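Local coordinates for protein endonuclease NucS (Pyrococcus abyssi, PDB 2VLD) that cleaves both 3' and 5' single-stranded extremities of branched DNA structures, binds single-stranded DNA and interacts with PCNA, at residues R52-K57 with F62-N67; S80-T83 with M89-I92; D20-H25 with L110-A115. The protein carries 2 engineered substitutions. All blocks are in the same frame, centred on the assembly; numbering follows the deposited sequence.

Contact 1. Residues R52-K57 with F62-N67; sequences RIIIIK and FLIHQN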
ATOM      1  N   ARG A  52       3.545  -7.035   9.794  1.00 56.13           N
ATOM      2  CA  ARG A  52       3.269  -5.904   8.930  1.00 53.86           C
ATOM      3  C   ARG A  52       4.098  -5.974   7.652  1.00 52.90           C
ATOM      4  O   ARG A  52       5.105  -6.691   7.597  1.00 52.60           O
ATOM      5  CB  ARG A  52       3.536  -4.595   9.671  1.00 53.84           C
ATOM      6  CG  ARG A  52       2.594  -4.369  10.842  1.00 53.39           C
ATOM      7  CD  ARG A  52       2.833  -3.056  11.599  1.00 53.07           C
ATOM      8  NE  ARG A  52       1.911  -3.025  12.725  1.00 53.15           N
ATOM      9  CZ  ARG A  52       2.190  -3.435  13.963  1.00 54.16           C
ATOM     10  NH1 ARG A  52       3.416  -3.857  14.282  1.00 50.63           N
ATOM     11  NH2 ARG A  52       1.236  -3.402  14.893  1.00 54.34           N
ATOM     12  N   ILE A  53       3.645  -5.252   6.629  1.00 51.40           N
ATOM     13  CA  ILE A  53       4.364  -5.117   5.369  1.00 50.29           C
ATOM     14  C   ILE A  53       4.755  -3.654   5.236  1.00 50.20           C
ATOM     15  O   ILE A  53       3.908  -2.771   5.411  1.00 50.34           O
ATOM     16  CB  ILE A  53       3.489  -5.485   4.162  1.00 49.85           C
ATOM     17  CG1 ILE A  53       2.890  -6.881   4.347  1.00 49.36           C
ATOM     18  CG2 ILE A  53       4.310  -5.439   2.902  1.00 48.10           C
ATOM     19  CD1 ILE A  53       1.997  -7.331   3.214  1.00 47.27           C
ATOM     20  N   ILE A  54       6.022  -3.405   4.931  1.00 49.41           N
ATOM     21  CA  ILE A  54       6.569  -2.063   4.941  1.00 49.25           C
ATOM     22  C   ILE A  54       7.172  -1.777   3.570  1.00 49.83           C
ATOM     23  O   ILE A  54       8.058  -2.523   3.110  1.00 50.10           O
ATOM     24  CB  ILE A  54       7.676  -1.922   6.022  1.00 49.11           C
ATOM     25  CG1 ILE A  54       7.096  -2.055   7.431  1.00 48.38           C
ATOM     26  CG2 ILE A  54       8.390  -0.586   5.899  1.00 48.76           C
ATOM     27  CD1 ILE A  54       7.297  -3.401   8.055  1.00 49.93           C
ATOM     28  N   ILE A  55       6.721  -0.693   2.934  1.00 49.80           N
ATOM     29  CA  ILE A  55       7.108  -0.371   1.567  1.00 49.71           C
ATOM     30  C   ILE A  55       7.866   0.957   1.539  1.00 50.48           C
ATOM     31  O   ILE A  55       7.376   1.971   2.031  1.00 51.11           O
ATOM     32  CB  ILE A  55       5.868  -0.353   0.636  1.00 49.49           C
ATOM     33  CG1 ILE A  55       5.250  -1.751   0.568  1.00 49.66           C
ATOM     34  CG2 ILE A  55       6.233   0.095  -0.760  1.00 49.35           C
ATOM     35  CD1 ILE A  55       3.903  -1.828  -0.127  1.00 48.87           C
ATOM     36  N   ILE A  56       9.071   0.938   0.991  1.00 50.70           N
ATOM     37  CA  ILE A  56       9.895   2.123   0.943  1.00 51.00           C
ATOM     38  C   ILE A  56      10.191   2.384  -0.523  1.00 52.27           C
ATOM     39  O   ILE A  56      10.806   1.561  -1.209  1.00 52.40           O
ATOM     40  CB  ILE A  56      11.226   1.943   1.732  1.00 51.08           C
ATOM     41  CG1 ILE A  56      10.955   1.433   3.157  1.00 50.41           C
ATOM     42  CG2 ILE A  56      12.024   3.240   1.746  1.00 50.57           C
ATOM     43  CD1 ILE A  56      12.200   0.928   3.890  1.00 49.80           C
ATOM     44  N   LYS A  57       9.732   3.524  -1.008  1.00 53.36           N
ATOM     45  CA  LYS A  57       9.907   3.867  -2.404  1.00 54.37           C
ATOM     46  C   LYS A  57      11.058   4.831  -2.558  1.00 55.82           C
ATOM     47  O   LYS A  57      11.360   5.587  -1.632  1.00 56.26           O
ATOM     48  CB  LYS A  57       8.636   4.494  -2.952  1.00 54.04           C
ATOM     49  CG  LYS A  57       7.448   3.603  -2.826  1.00 51.84           C
ATOM     50  CD  LYS A  57       6.322   4.068  -3.689  1.00 46.42           C
ATOM     51  CE  LYS A  57       5.157   3.101  -3.537  1.00 42.31           C
ATOM     52  NZ  LYS A  57       3.925   3.647  -4.180  1.00 39.51           N
ATOM     53  N   PHE A  62       6.809   6.011   2.225  1.00 47.66           N
ATOM     54  CA  PHE A  62       7.017   4.974   3.221  1.00 46.53           C
ATOM     55  C   PHE A  62       5.627   4.552   3.685  1.00 46.09           C
ATOM     56  O   PHE A  62       4.833   5.426   4.041  1.00 46.73           O
ATOM     57  CB  PHE A  62       7.796   5.584   4.387  1.00 46.71           C
ATOM     58  CG  PHE A  62       8.337   4.581   5.348  1.00 47.80           C
ATOM     59  CD1 PHE A  62       7.547   4.080   6.380  1.00 50.22           C
ATOM     60  CD2 PHE A  62       9.654   4.161   5.257  1.00 49.07           C
ATOM     61  CE1 PHE A  62       8.065   3.138   7.293  1.00 50.92           C
ATOM     62  CE2 PHE A  62      10.181   3.225   6.156  1.00 49.63           C
ATOM     63  CZ  PHE A  62       9.381   2.712   7.173  1.00 48.54           C
ATOM     64  N   LEU A  63       5.316   3.254   3.649  1.00 44.23           N
ATOM     65  CA  LEU A  63       3.979   2.790   3.943  1.00 44.07           C
ATOM     66  C   LEU A  63       4.045   1.581   4.842  1.00 44.01           C
ATOM     67  O   LEU A  63       4.884   0.696   4.637  1.00 44.56           O
ATOM     68  CB  LEU A  63       3.227   2.362   2.662  1.00 44.21           C
ATOM     69  CG  LEU A  63       3.348   3.277   1.448  1.00 42.78           C
ATOM     70  CD1 LEU A  63       2.796   2.587   0.232  1.00 42.68           C
ATOM     71  CD2 LEU A  63       2.566   4.493   1.754  1.00 43.17           C
ATOM     72  N   ILE A  64       3.156   1.526   5.819  1.00 43.22           N
ATOM     73  CA  ILE A  64       3.118   0.404   6.720  1.00 44.02           C
ATOM     74  C   ILE A  64       1.726  -0.235   6.671  1.00 44.70           C
ATOM     75  O   ILE A  64       0.698   0.407   6.986  1.00 44.86           O
ATOM     76  CB  ILE A  64       3.473   0.841   8.153  1.00 44.16           C
ATOM     77  CG1 ILE A  64       4.904   1.376   8.218  1.00 43.99           C
ATOM     78  CG2 ILE A  64       3.313  -0.308   9.144  1.00 44.29           C
ATOM     79  CD1 ILE A  64       5.237   1.971   9.582  1.00 45.88           C
ATOM     80  N   HIS A  65       1.684  -1.486   6.246  1.00 45.14           N
ATOM     81  CA  HIS A  65       0.401  -2.176   6.126  1.00 45.70           C
ATOM     82  C   HIS A  65       0.353  -3.293   7.106  1.00 46.79           C
ATOM     83  O   HIS A  65       1.334  -4.024   7.268  1.00 47.15           O
ATOM     84  CB  HIS A  65       0.175  -2.745   4.715  1.00 44.86           C
ATOM     85  CG  HIS A  65      -0.548  -1.810   3.810  1.00 43.18           C
ATOM     86  ND1 HIS A  65       0.106  -0.959   2.937  1.00 41.93           N
ATOM     87  CD2 HIS A  65      -1.871  -1.569   3.657  1.00 40.41           C
ATOM     88  CE1 HIS A  65      -0.784  -0.235   2.279  1.00 39.77           C
ATOM     89  NE2 HIS A  65      -1.989  -0.577   2.709  1.00 45.04           N
ATOM     90  N   GLN A  66      -0.778  -3.430   7.778  1.00 48.27           N
ATOM     91  CA  GLN A  66      -1.024  -4.693   8.415  1.00 49.52           C
ATOM     92  C   GLN A  66      -2.050  -5.416   7.547  1.00 50.67           C
ATOM     93  O   GLN A  66      -2.304  -5.006   6.400  1.00 50.38           O
ATOM     94  CB  GLN A  66      -1.340  -4.587   9.917  1.00 49.27           C
ATOM     95  CG  GLN A  66      -2.030  -3.333  10.365  1.00 50.25           C
ATOM     96  CD  GLN A  66      -1.827  -3.018  11.851  1.00 50.09           C
ATOM     97  OE1 GLN A  66      -2.762  -2.596  12.535  1.00 53.17           O
ATOM     98  NE2 GLN A  66      -0.617  -3.211  12.346  1.00 50.00           N
ATOM     99  N   ASN A  67      -2.623  -6.499   8.054  1.00 52.05           N
ATOM    100  CA  ASN A  67      -3.200  -7.469   7.147  1.00 53.16           C
ATOM    101  C   ASN A  67      -4.671  -7.252   6.828  1.00 54.67           C
ATOM    102  O   ASN A  67      -5.344  -8.162   6.323  1.00 54.83           O
ATOM    103  CB  ASN A  67      -2.910  -8.892   7.643  1.00 52.97           C
ATOM    104  CG  ASN A  67      -3.853  -9.349   8.759  1.00 52.08           C
ATOM    105  OD1 ASN A  67      -4.439  -8.540   9.483  1.00 52.08           O
ATOM    106  ND2 ASN A  67      -3.988 -10.668   8.901  1.00 49.30           N
TER
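Phe62 stands beside Ile54 and Ile56 of the facing strand, its ring meeting both obliquely. Together with Leu63 and Arg52, it has the most surface buried by the pairing of residues 52-57 with 62-67. The two strands run antiparallel at 168°, with axes approaching to 4.6 Å. Phe62 CZ lies 3.7 Å from Ile54 CG2, and Phe62 CE2 lies 3.6 Å from Ile56 CG1. With CG swung away from the backbone N and beside the carbonyl carbon (chi1 -168°), the ring leans back toward the partner strand. Ile64 CD1 meets its edge in plane, while Leu100 and Val102 of strand 98-104 pack on this same face of the sheet.

Leu63 projects from the other face, shared with Ile53, Ile55 and His65, and its CD1 approaches Ile55 CB at 4.3 Å. Its backbone pairs with that of Ile55 through two hydrogen bonds, Ile55 N to Leu63 O and Leu63 N to Ile55 O, each 2.9 Å, though the one given by Leu63 N is the more bent (146° at the hydrogen). Ile53 and His65 form an equivalent pair; between the two hydrogen-bonded pairs, Ile54 CA directs its hydrogen at Leu63 O.

The extended chain of Arg52 runs beside Gln66, and its CD sits 3.7 Å from Ile64 CG2. Its NH2 is hydrogen-bonded to Gly48 O, and Tyr118 of the second subunit makes a cation-pi contact with it.

The pairing therefore combines a regular backbone ladder with branched aliphatic and aromatic packing inside the domain, while its charged ends, Arg52 and Lys57, whose NZ bonds Lys69 O and Gln66 O of the second subunit, extend the contact into the dimer interface.

Contact 2. Residues S80-T83 with M89-I92; sequences SKVT and MISI. Engineered in segment 89-92: Met89 (natural residue Ile).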
ATOM      1  N   SER A  80      10.703  12.160   2.385  1.00 59.78           N
ATOM      2  CA  SER A  80      11.083  11.802   3.743  1.00 60.78           C
ATOM      3  C   SER A  80      12.330  10.942   3.665  1.00 61.93           C
ATOM      4  O   SER A  80      12.477  10.151   2.743  1.00 62.41           O
ATOM      5  CB  SER A  80       9.959  11.008   4.425  1.00 60.62           C
ATOM      6  OG  SER A  80       8.684  11.591   4.249  1.00 59.17           O
ATOM      7  N   LYS A  81      13.214  11.081   4.647  1.00 63.58           N
ATOM      8  CA  LYS A  81      14.547  10.461   4.604  1.00 64.97           C
ATOM      9  C   LYS A  81      14.580   9.173   5.437  1.00 65.11           C
ATOM     10  O   LYS A  81      13.999   9.118   6.520  1.00 64.81           O
ATOM     11  CB  LYS A  81      15.614  11.488   5.036  1.00 65.26           C
ATOM     12  CG  LYS A  81      17.035  10.960   5.274  1.00 68.26           C
ATOM     13  CD  LYS A  81      17.744  10.513   3.995  1.00 72.81           C
ATOM     14  CE  LYS A  81      19.024   9.747   4.324  1.00 73.99           C
ATOM     15  NZ  LYS A  81      19.692   9.216   3.101  1.00 76.16           N
ATOM     16  N   VAL A  82      15.256   8.149   4.916  1.00 65.92           N
ATOM     17  CA  VAL A  82      15.279   6.820   5.526  1.00 66.95           C
ATOM     18  C   VAL A  82      16.611   6.495   6.201  1.00 68.02           C
ATOM     19  O   VAL A  82      17.677   6.814   5.672  1.00 68.63           O
ATOM     20  CB  VAL A  82      14.956   5.717   4.497  1.00 66.86           C
ATOM     21  CG1 VAL A  82      14.652   4.403   5.203  1.00 66.30           C
ATOM     22  CG2 VAL A  82      13.765   6.112   3.634  1.00 66.69           C
ATOM     23  N   THR A  83      16.531   5.828   7.350  1.00 69.15           N
ATOM     24  CA  THR A  83      17.663   5.596   8.234  1.00 70.35           C
ATOM     25  C   THR A  83      17.534   4.220   8.881  1.00 71.43           C
ATOM     26  O   THR A  83      16.422   3.782   9.150  1.00 71.66           O
ATOM     27  CB  THR A  83      17.701   6.712   9.304  1.00 70.29           C
ATOM     28  OG1 THR A  83      18.520   7.783   8.832  1.00 69.99           O
ATOM     29  CG2 THR A  83      18.251   6.231  10.628  1.00 70.85           C
HETATM   30  N   MSE A  89      13.714   4.161  10.299  1.00 62.59           N
HETATM   31  CA  MSE A  89      13.021   5.411  10.555  1.00 62.58           C
HETATM   32  C   MSE A  89      12.845   6.195   9.272  1.00 60.49           C
HETATM   33  O   MSE A  89      13.743   6.261   8.431  1.00 60.02           O
HETATM   34  CB  MSE A  89      13.784   6.303  11.537  1.00 61.84           C
HETATM   35  CG  MSE A  89      13.998   5.757  12.936  1.00 62.11           C
HETATM   36 SE   MSE A  89      15.896   5.462  13.321  1.00 70.78          SE
HETATM   37  CE  MSE A  89      16.454   7.157  14.156  1.00 65.38           C
ATOM     38  N   ILE A  90      11.684   6.809   9.133  1.00 59.55           N
ATOM     39  CA  ILE A  90      11.497   7.809   8.107  1.00 58.78           C
ATOM     40  C   ILE A  90      11.110   9.103   8.801  1.00 58.92           C
ATOM     41  O   ILE A  90      10.108   9.159   9.526  1.00 58.50           O
ATOM     42  CB  ILE A  90      10.530   7.320   6.964  1.00 58.27           C
ATOM     43  CG1 ILE A  90      10.523   8.295   5.788  1.00 58.31           C
ATOM     44  CG2 ILE A  90       9.145   7.122   7.445  1.00 59.00           C
ATOM     45  CD1 ILE A  90      10.670   7.601   4.392  1.00 57.08           C
ATOM     46  N   SER A  91      11.961  10.110   8.639  1.00 59.50           N
ATOM     47  CA  SER A  91      11.737  11.413   9.231  1.00 61.00           C
ATOM     48  C   SER A  91      11.484  12.426   8.139  1.00 63.21           C
ATOM     49  O   SER A  91      12.237  12.520   7.165  1.00 63.17           O
ATOM     50  CB  SER A  91      12.939  11.876  10.067  1.00 60.22           C
ATOM     51  OG  SER A  91      13.345  10.879  10.977  1.00 58.12           O
ATOM     52  N   ILE A  92      10.406  13.174   8.305  1.00 66.39           N
ATOM     53  CA  ILE A  92      10.191  14.376   7.536  1.00 69.68           C
ATOM     54  C   ILE A  92      10.372  15.521   8.535  1.00 72.30           C
ATOM     55  O   ILE A  92       9.540  15.762   9.398  1.00 72.72           O
ATOM     56  CB  ILE A  92       8.827  14.352   6.686  1.00 69.49           C
ATOM     57  CG1 ILE A  92       8.749  15.526   5.694  1.00 70.61           C
ATOM     58  CG2 ILE A  92       7.573  14.286   7.556  1.00 69.70           C
ATOM     59  CD1 ILE A  92       7.961  15.266   4.376  1.00 69.13           C
TER
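Lys81 and Ser91 exchange two backbone hydrogen bonds, each 3.1 Å between the N of one and the O of the other, and Thr83 and Met89 exchange another two. The bond from Thr83 N to Met89 O is the most bent of the four (137° at the hydrogen). Between these hydrogen-bonded pairs sits the non-hydrogen-bonded pair Val82 and Ile90. There the CA hydrogens take over: Ile90 CA lies 3.2 Å from Lys81 O, and Val82 CA lies 3.3 Å from Met89 O.

Apolar contacts fall on both faces. On one, Val82 CG2 touches Ile90 CD1 at 3.5 Å; Ile90 also packs on Leu100 of the neighbouring strand 98-104 and on Gln76 of strand 74-76. On the other, Met89, an engineered residue modelled as selenomethionine, whose chain bends at chi2 and chi3, brings its SE to 3.7 Å from Thr83 CG2 as the two side chains cross.

A polar side chain marks the end of the pairing, where Ser80 OG, lying alongside Ile92 CB, is hydrogen-bonded to Pro77 O.

Antiparallel strands at 149°, linked by a short turn, make this a beta hairpin; through strand 87-92 it joins the antiparallel sheet of the PH-like N-terminal domain.

Contact 3. Residues D20-H25 with L110-A115; sequences DLAEKH and LVVFLA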
ATOM      1  N   ASP A  20      20.899   0.164   0.960  1.00 80.00           N
ATOM      2  CA  ASP A  20      21.885   0.873   0.130  1.00 80.89           C
ATOM      3  C   ASP A  20      21.809   0.400  -1.316  1.00 80.81           C
ATOM      4  O   ASP A  20      21.833   1.209  -2.241  1.00 80.79           O
ATOM      5  CB  ASP A  20      23.313   0.667   0.664  1.00 81.49           C
ATOM      6  CG  ASP A  20      23.541   1.305   2.034  1.00 83.40           C
ATOM      7  OD1 ASP A  20      22.557   1.706   2.698  1.00 85.26           O
ATOM      8  OD2 ASP A  20      24.720   1.392   2.451  1.00 85.72           O
ATOM      9  N   LEU A  21      21.712  -0.914  -1.497  1.00 80.87           N
ATOM     10  CA  LEU A  21      21.544  -1.492  -2.815  1.00 81.16           C
ATOM     11  C   LEU A  21      20.346  -0.823  -3.480  1.00 81.09           C
ATOM     12  O   LEU A  21      20.426  -0.371  -4.623  1.00 81.11           O
ATOM     13  CB  LEU A  21      21.322  -3.003  -2.704  1.00 81.36           C
ATOM     14  CG  LEU A  21      21.846  -3.947  -3.792  1.00 82.35           C
ATOM     15  CD1 LEU A  21      21.468  -5.380  -3.447  1.00 83.52           C
ATOM     16  CD2 LEU A  21      21.325  -3.595  -5.178  1.00 83.16           C
ATOM     17  N   ALA A  22      19.250  -0.735  -2.734  1.00 81.03           N
ATOM     18  CA  ALA A  22      18.029  -0.126  -3.232  1.00 81.16           C
ATOM     19  C   ALA A  22      18.176   1.370  -3.495  1.00 81.36           C
ATOM     20  O   ALA A  22      17.670   1.863  -4.501  1.00 81.17           O
ATOM     21  CB  ALA A  22      16.877  -0.395  -2.288  1.00 81.05           C
ATOM     22  N   GLU A  23      18.854   2.088  -2.601  1.00 81.73           N
ATOM     23  CA  GLU A  23      19.070   3.523  -2.801  1.00 82.56           C
ATOM     24  C   GLU A  23      19.914   3.743  -4.049  1.00 82.37           C
ATOM     25  O   GLU A  23      19.628   4.634  -4.848  1.00 82.47           O
ATOM     26  CB  GLU A  23      19.720   4.193  -1.576  1.00 82.44           C
ATOM     27  CG  GLU A  23      20.088   5.679  -1.788  1.00 83.19           C
ATOM     28  CD  GLU A  23      20.454   6.417  -0.501  1.00 84.41           C
ATOM     29  OE1 GLU A  23      20.221   7.646  -0.432  1.00 87.30           O
ATOM     30  OE2 GLU A  23      20.977   5.783   0.442  1.00 87.02           O
ATOM     31  N   LYS A  24      20.938   2.907  -4.208  1.00 82.37           N
ATOM     32  CA  LYS A  24      21.872   2.997  -5.323  1.00 82.25           C
ATOM     33  C   LYS A  24      21.123   2.884  -6.645  1.00 81.26           C
ATOM     34  O   LYS A  24      21.201   3.768  -7.500  1.00 81.15           O
ATOM     35  CB  LYS A  24      22.915   1.878  -5.218  1.00 82.84           C
ATOM     36  CG  LYS A  24      24.332   2.236  -5.686  1.00 85.47           C
ATOM     37  CD  LYS A  24      24.573   1.975  -7.182  1.00 89.68           C
ATOM     38  CE  LYS A  24      24.551   3.269  -8.001  1.00 91.61           C
ATOM     39  NZ  LYS A  24      25.668   4.215  -7.616  1.00 92.73           N
ATOM     40  N   HIS A  25      20.377   1.800  -6.793  1.00 80.03           N
ATOM     41  CA  HIS A  25      19.753   1.497  -8.065  1.00 79.00           C
ATOM     42  C   HIS A  25      18.341   2.077  -8.195  1.00 77.13           C
ATOM     43  O   HIS A  25      17.721   1.997  -9.254  1.00 76.95           O
ATOM     44  CB  HIS A  25      19.790  -0.012  -8.307  1.00 79.80           C
ATOM     45  CG  HIS A  25      21.179  -0.570  -8.401  1.00 82.64           C
ATOM     46  ND1 HIS A  25      21.992  -0.364  -9.496  1.00 84.39           N
ATOM     47  CD2 HIS A  25      21.900  -1.321  -7.535  1.00 85.37           C
ATOM     48  CE1 HIS A  25      23.151  -0.969  -9.302  1.00 86.32           C
ATOM     49  NE2 HIS A  25      23.121  -1.557  -8.119  1.00 86.30           N
ATOM     50  N   LEU A 110      13.006  -9.613   3.277  1.00 64.94           N
ATOM     51  CA  LEU A 110      13.132  -8.329   2.641  1.00 63.89           C
ATOM     52  C   LEU A 110      13.235  -8.579   1.143  1.00 63.74           C
ATOM     53  O   LEU A 110      13.912  -9.505   0.708  1.00 63.84           O
ATOM     54  CB  LEU A 110      14.373  -7.606   3.173  1.00 63.26           C
ATOM     55  CG  LEU A 110      14.677  -6.170   2.739  1.00 61.97           C
ATOM     56  CD1 LEU A 110      15.668  -5.518   3.694  1.00 59.23           C
ATOM     57  CD2 LEU A 110      15.204  -6.124   1.306  1.00 60.29           C
ATOM     58  N   VAL A 111      12.552  -7.754   0.360  1.00 63.71           N
ATOM     59  CA  VAL A 111      12.576  -7.854  -1.095  1.00 63.66           C
ATOM     60  C   VAL A 111      12.905  -6.493  -1.721  1.00 64.16           C
ATOM     61  O   VAL A 111      12.229  -5.485  -1.445  1.00 64.36           O
ATOM     62  CB  VAL A 111      11.215  -8.333  -1.639  1.00 63.53           C
ATOM     63  CG1 VAL A 111      11.210  -8.308  -3.157  1.00 63.62           C
ATOM     64  CG2 VAL A 111      10.872  -9.724  -1.115  1.00 62.94           C
ATOM     65  N   VAL A 112      13.942  -6.462  -2.551  1.00 64.33           N
ATOM     66  CA  VAL A 112      14.246  -5.276  -3.347  1.00 64.78           C
ATOM     67  C   VAL A 112      13.644  -5.520  -4.715  1.00 65.55           C
ATOM     68  O   VAL A 112      13.772  -6.610  -5.271  1.00 65.77           O
ATOM     69  CB  VAL A 112      15.767  -5.021  -3.488  1.00 64.63           C
ATOM     70  CG1 VAL A 112      16.044  -3.741  -4.271  1.00 63.43           C
ATOM     71  CG2 VAL A 112      16.424  -4.950  -2.122  1.00 64.77           C
ATOM     72  N   PHE A 113      12.972  -4.506  -5.245  1.00 66.60           N
ATOM     73  CA  PHE A 113      12.297  -4.618  -6.525  1.00 67.66           C
ATOM     74  C   PHE A 113      12.711  -3.459  -7.408  1.00 68.56           C
ATOM     75  O   PHE A 113      12.214  -2.351  -7.271  1.00 68.62           O
ATOM     76  CB  PHE A 113      10.787  -4.661  -6.319  1.00 67.54           C
ATOM     77  CG  PHE A 113       9.998  -4.735  -7.589  1.00 68.37           C
ATOM     78  CD1 PHE A 113      10.522  -5.333  -8.734  1.00 69.34           C
ATOM     79  CD2 PHE A 113       8.698  -4.234  -7.634  1.00 68.54           C
ATOM     80  CE1 PHE A 113       9.766  -5.404  -9.916  1.00 68.70           C
ATOM     81  CE2 PHE A 113       7.928  -4.312  -8.809  1.00 67.78           C
ATOM     82  CZ  PHE A 113       8.466  -4.898  -9.946  1.00 67.97           C
ATOM     83  N   LEU A 114      13.642  -3.732  -8.311  1.00 69.83           N
ATOM     84  CA  LEU A 114      14.189  -2.712  -9.183  1.00 71.26           C
ATOM     85  C   LEU A 114      13.199  -2.457 -10.304  1.00 71.97           C
ATOM     86  O   LEU A 114      13.310  -3.010 -11.403  1.00 72.19           O
ATOM     87  CB  LEU A 114      15.548  -3.156  -9.717  1.00 71.50           C
ATOM     88  CG  LEU A 114      16.514  -3.522  -8.592  1.00 72.29           C
ATOM     89  CD1 LEU A 114      17.316  -4.766  -8.931  1.00 72.40           C
ATOM     90  CD2 LEU A 114      17.408  -2.354  -8.290  1.00 73.66           C
ATOM     91  N   ALA A 115      12.224  -1.615  -9.997  1.00 72.87           N
ATOM     92  CA  ALA A 115      11.099  -1.374 -10.869  1.00 73.84           C
ATOM     93  C   ALA A 115      11.317  -0.107 -11.680  1.00 74.87           C
ATOM     94  O   ALA A 115      11.805   0.890 -11.150  1.00 74.99           O
ATOM     95  CB  ALA A 115       9.844  -1.259 -10.043  1.00 73.48           C
TER
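Ala22 and His25, one helical turn apart on helix 12-25, face Val112 near the end of strand 106-113 and Leu114 just past it. The CA atoms of Ala22 and Val112 are 6.4 Å apart, and those of His25 and Leu114 are 7.1 Å apart, so the backbones stay a side chain's depth apart at both points. Residues 20-25 keep helical bonds, such as Lys24 N to Asp20 O. On the other side the strand gives way after Phe113 to an inverse gamma turn centred on Leu114, closed by a weak bond from Ala115 N to Phe113 O.

The side chains meet through carbon alone. Ala22 CB rests 4.0 Å from Val112 CG1, the branch that stands opposite the backbone N (chi1 -177°). Farther along, the Leu114 side chain crosses that of His25 at an angle, its CD2 touching His25 CB near the root of the ring. Lys24 CD lies over one face of the His25 ring, 3.9 Å above the plane and offset toward the rim.

Leu18 of the same helix continues the packing on Leu110 and Val112, and Val29 of strand 28-40 also receives Ala22. Phe113 instead meets Phe32 of the second subunit edge-to-face.

The arrangement is a helix laid on one face of an antiparallel sheet in the N-terminal domain; unlike the C-terminal helix of classical PH domains, it precedes most of the strands in the chain.

All three contacts reach the antiparallel sheet of the N-terminal region, the region that contains the single-stranded DNA binding site; the nuclease active site belongs to the C-terminal region. Contacts 1 and 2, with centres about 14 Å apart, touch each other directly: Ile56 CG2 lies 3.9 Å from Val82 CG2, and the Phe62 ring packs on Ile90. Contact 3 spans the sequence around both. Its centre is about 15 Å from that of contact 1, with nearest atoms about 6 Å apart, and about 16 Å from that of contact 2, where Lys81 NZ comes to 3.9 Å from Glu23 OE1, a long and weak approach of opposite charges. Contacts 1 and 3 also touch the second subunit; contact 2 does not.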